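Local coordinates for protein phospholipase C-beta (PLC-beta) (Sepia officinalis, PDB 3QR0) that is a phospholipase C of the beta class, a calcium-binding multidomain enzyme that joins PH, EF-hand-like, TIM-barrel and C2 domains, at residues R251-D256 / E300-F305. Residues are numbered along the deposited sequence; the frame is centred on the assembly and turned at random.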
ATOM      1  N   ARG A 251     -32.975  -3.686   5.439  1.00 26.70           N
ATOM      2  CA  ARG A 251     -32.866  -3.628   3.982  1.00 26.69           C
ATOM      3  C   ARG A 251     -32.704  -2.187   3.492  1.00 26.33           C
ATOM      4  O   ARG A 251     -31.819  -1.886   2.695  1.00 25.59           O
ATOM      5  CB  ARG A 251     -34.110  -4.243   3.350  1.00 27.47           C
ATOM      6  CG  ARG A 251     -34.069  -4.342   1.822  1.00 28.27           C
ATOM      7  CD  ARG A 251     -35.463  -4.465   1.274  1.00 29.56           C
ATOM      8  NE  ARG A 251     -36.220  -3.240   1.498  1.00 30.50           N
ATOM      9  CZ  ARG A 251     -37.534  -3.117   1.356  1.00 31.15           C
ATOM     10  NH1 ARG A 251     -38.285  -4.147   0.982  1.00 32.27           N
ATOM     11  NH2 ARG A 251     -38.105  -1.947   1.591  1.00 32.22           N
ATOM     12  N   ASP A 252     -33.558  -1.299   3.987  1.00 26.81           N
ATOM     13  CA  ASP A 252     -33.497   0.110   3.612  1.00 27.06           C
ATOM     14  C   ASP A 252     -32.213   0.772   4.109  1.00 26.18           C
ATOM     15  O   ASP A 252     -31.640   1.600   3.407  1.00 25.39           O
ATOM     16  CB  ASP A 252     -34.739   0.852   4.111  1.00 28.04           C
ATOM     17  CG  ASP A 252     -36.002   0.427   3.376  1.00 29.99           C
ATOM     18  OD1 ASP A 252     -37.108   0.800   3.818  1.00 33.79           O
ATOM     19  OD2 ASP A 252     -35.898  -0.284   2.351  1.00 32.16           O
ATOM     20  N   PHE A 253     -31.749   0.386   5.298  1.00 25.87           N
ATOM     21  CA  PHE A 253     -30.453   0.843   5.798  1.00 25.52           C
ATOM     22  C   PHE A 253     -29.333   0.455   4.825  1.00 24.80           C
ATOM     23  O   PHE A 253     -28.530   1.296   4.424  1.00 24.38           O
ATOM     24  CB  PHE A 253     -30.192   0.263   7.194  1.00 25.52           C
ATOM     25  CG  PHE A 253     -28.783   0.435   7.686  1.00 24.99           C
ATOM     26  CD1 PHE A 253     -28.261   1.695   7.924  1.00 24.85           C
ATOM     27  CD2 PHE A 253     -27.992  -0.671   7.959  1.00 25.27           C
ATOM     28  CE1 PHE A 253     -26.968   1.847   8.390  1.00 24.47           C
ATOM     29  CE2 PHE A 253     -26.702  -0.522   8.430  1.00 24.23           C
ATOM     30  CZ  PHE A 253     -26.188   0.737   8.648  1.00 24.48           C
ATOM     31  N   LEU A 254     -29.295  -0.816   4.435  1.00 24.96           N
ATOM     32  CA  LEU A 254     -28.267  -1.304   3.514  1.00 24.45           C
ATOM     33  C   LEU A 254     -28.365  -0.661   2.129  1.00 24.74           C
ATOM     34  O   LEU A 254     -27.340  -0.335   1.524  1.00 24.27           O
ATOM     35  CB  LEU A 254     -28.330  -2.830   3.387  1.00 24.43           C
ATOM     36  CG  LEU A 254     -27.989  -3.632   4.650  1.00 24.66           C
ATOM     37  CD1 LEU A 254     -28.225  -5.128   4.428  1.00 25.22           C
ATOM     38  CD2 LEU A 254     -26.573  -3.379   5.070  1.00 23.56           C
ATOM     39  N   ASN A 255     -29.589  -0.481   1.634  1.00 25.37           N
ATOM     40  CA  ASN A 255     -29.806   0.039   0.283  1.00 25.91           C
ATOM     41  C   ASN A 255     -29.791   1.574   0.177  1.00 26.66           C
ATOM     42  O   ASN A 255     -29.572   2.101  -0.913  1.00 26.29           O
ATOM     43  CB  ASN A 255     -31.123  -0.501  -0.295  1.00 26.43           C
ATOM     44  CG  ASN A 255     -31.072  -1.999  -0.602  1.00 26.28           C
ATOM     45  OD1 ASN A 255     -30.000  -2.581  -0.779  1.00 26.13           O
ATOM     46  ND2 ASN A 255     -32.242  -2.621  -0.679  1.00 26.46           N
ATOM     47  N   ASP A 256     -30.034   2.282   1.283  1.00 27.64           N
ATOM     48  CA  ASP A 256     -30.123   3.754   1.264  1.00 28.75           C
ATOM     49  C   ASP A 256     -28.885   4.412   1.858  1.00 29.03           C
ATOM     50  O   ASP A 256     -28.249   5.230   1.202  1.00 30.39           O
ATOM     51  CB  ASP A 256     -31.369   4.258   2.016  1.00 29.40           C
ATOM     52  CG  ASP A 256     -32.680   3.842   1.349  1.00 30.46           C
ATOM     53  OD1 ASP A 256     -32.707   3.720   0.106  1.00 31.92           O
ATOM     54  OD2 ASP A 256     -33.691   3.657   2.068  1.00 29.10           O
ATOM     55  N   GLU A 300     -26.725  -5.276  19.675  1.00 31.37           N
ATOM     56  CA  GLU A 300     -25.487  -6.049  19.631  1.00 31.01           C
ATOM     57  C   GLU A 300     -25.315  -6.726  18.270  1.00 29.86           C
ATOM     58  O   GLU A 300     -24.196  -6.861  17.777  1.00 29.06           O
ATOM     59  CB  GLU A 300     -25.466  -7.092  20.755  1.00 31.91           C
ATOM     60  CG  GLU A 300     -25.335  -6.512  22.172  1.00 33.83           C
ATOM     61  CD  GLU A 300     -26.623  -5.908  22.732  1.00 37.32           C
ATOM     62  OE1 GLU A 300     -27.736  -6.213  22.230  1.00 39.19           O
ATOM     63  OE2 GLU A 300     -26.521  -5.117  23.697  1.00 39.92           O
ATOM     64  N   GLY A 301     -26.431  -7.146  17.671  1.00 29.54           N
ATOM     65  CA  GLY A 301     -26.435  -7.670  16.306  1.00 28.59           C
ATOM     66  C   GLY A 301     -26.015  -6.630  15.281  1.00 27.63           C
ATOM     67  O   GLY A 301     -25.302  -6.949  14.326  1.00 26.74           O
ATOM     68  N   LEU A 302     -26.456  -5.384  15.476  1.00 27.35           N
ATOM     69  CA  LEU A 302     -26.063  -4.276  14.598  1.00 26.81           C
ATOM     70  C   LEU A 302     -24.565  -4.008  14.663  1.00 25.97           C
ATOM     71  O   LEU A 302     -23.908  -3.861  13.633  1.00 25.45           O
ATOM     72  CB  LEU A 302     -26.822  -2.991  14.961  1.00 27.21           C
ATOM     73  CG  LEU A 302     -26.483  -1.739  14.141  1.00 26.74           C
ATOM     74  CD1 LEU A 302     -26.791  -1.959  12.657  1.00 26.25           C
ATOM     75  CD2 LEU A 302     -27.237  -0.529  14.665  1.00 27.38           C
ATOM     76  N   LEU A 303     -24.031  -3.929  15.876  1.00 26.19           N
ATOM     77  CA  LEU A 303     -22.596  -3.705  16.068  1.00 25.72           C
ATOM     78  C   LEU A 303     -21.787  -4.827  15.418  1.00 24.98           C
ATOM     79  O   LEU A 303     -20.758  -4.575  14.790  1.00 23.73           O
ATOM     80  CB  LEU A 303     -22.258  -3.594  17.560  1.00 26.43           C
ATOM     81  CG  LEU A 303     -20.801  -3.291  17.929  1.00 26.60           C
ATOM     82  CD1 LEU A 303     -20.214  -2.177  17.060  1.00 27.26           C
ATOM     83  CD2 LEU A 303     -20.705  -2.929  19.404  1.00 28.99           C
ATOM     84  N   TYR A 304     -22.268  -6.060  15.554  1.00 25.32           N
ATOM     85  CA  TYR A 304     -21.619  -7.212  14.922  1.00 25.31           C
ATOM     86  C   TYR A 304     -21.562  -7.010  13.402  1.00 24.41           C
ATOM     87  O   TYR A 304     -20.503  -7.142  12.790  1.00 24.45           O
ATOM     88  CB  TYR A 304     -22.373  -8.503  15.271  1.00 25.82           C
ATOM     89  CG  TYR A 304     -21.722  -9.776  14.771  1.00 26.73           C
ATOM     90  CD1 TYR A 304     -20.908 -10.544  15.603  1.00 27.84           C
ATOM     91  CD2 TYR A 304     -21.932 -10.221  13.471  1.00 27.60           C
ATOM     92  CE1 TYR A 304     -20.311 -11.719  15.144  1.00 28.22           C
ATOM     93  CE2 TYR A 304     -21.336 -11.395  13.003  1.00 28.32           C
ATOM     94  CZ  TYR A 304     -20.537 -12.136  13.845  1.00 28.79           C
ATOM     95  OH  TYR A 304     -19.958 -13.292  13.375  1.00 31.56           O
ATOM     96  N   PHE A 305     -22.698  -6.676  12.797  1.00 24.52           N
ATOM     97  CA  PHE A 305     -22.741  -6.393  11.359  1.00 23.85           C
ATOM     98  C   PHE A 305     -21.751  -5.303  10.965  1.00 23.26           C
ATOM     99  O   PHE A 305     -21.013  -5.440   9.990  1.00 22.40           O
ATOM    100  CB  PHE A 305     -24.131  -5.942  10.898  1.00 24.26           C
ATOM    101  CG  PHE A 305     -24.103  -5.230   9.568  1.00 23.37           C
ATOM    102  CD1 PHE A 305     -23.925  -5.945   8.395  1.00 22.99           C
ATOM    103  CD2 PHE A 305     -24.196  -3.846   9.495  1.00 23.36           C
ATOM    104  CE1 PHE A 305     -23.869  -5.301   7.172  1.00 22.69           C
ATOM    105  CE2 PHE A 305     -24.143  -3.196   8.273  1.00 22.00           C
ATOM    106  CZ  PHE A 305     -23.978  -3.920   7.115  1.00 22.25           C
TER
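Phe253 and Leu254 meet Leu302 and Phe305 between two helical segments, 251-256 and 300-305, that run in nearly the same direction, their axes inclined at 27° and 13.9 Å apart at the closest. Such a spacing is too wide for backbones to touch, so long apolar side chains must bridge it. Phe305 does most of this work. Its CG stands anti to the backbone N (chi1 161°), which sends the ring out from its helix into the angle between Phe253 and Leu254. There CZ of Phe305 lies 3.3 Å from CD2 of Leu254, a close methyl-to-ring contact in which the leucine and the phenylalanine reach past one another from their own helices. The neighbouring ring atom, CE2 of Phe305, sits 3.7 Å from CE2 of Phe253 and approaches the rim of the Phe253 ring, close to the level of that ring. Phenylalanine suits both places because a flat, rigid ring spans the distance without a polar group that would need a partner. Leucine suits position 254, where a branched end presents a methyl to the aromatic ring. Leu302 adds a looser touch, its CD1 being 4.5 Å from CE2 of Phe253, and it also packs on Phe235 and Leu238 of helix 230-238. Phe250, on the same helix as Phe253, meets the Phe305 ring edge-to-face. On the side of helix 247-257 turned away from the contact, NE and NH2 of Arg251 both hold OD2 of Asp252, while its NH1 pairs with Asp273. Since all four touching residues are buried and no hydrogen bond crosses between the segments, the two helices of this EF-hand-like region are joined here by apolar packing alone, with polar and charged groups kept to other faces.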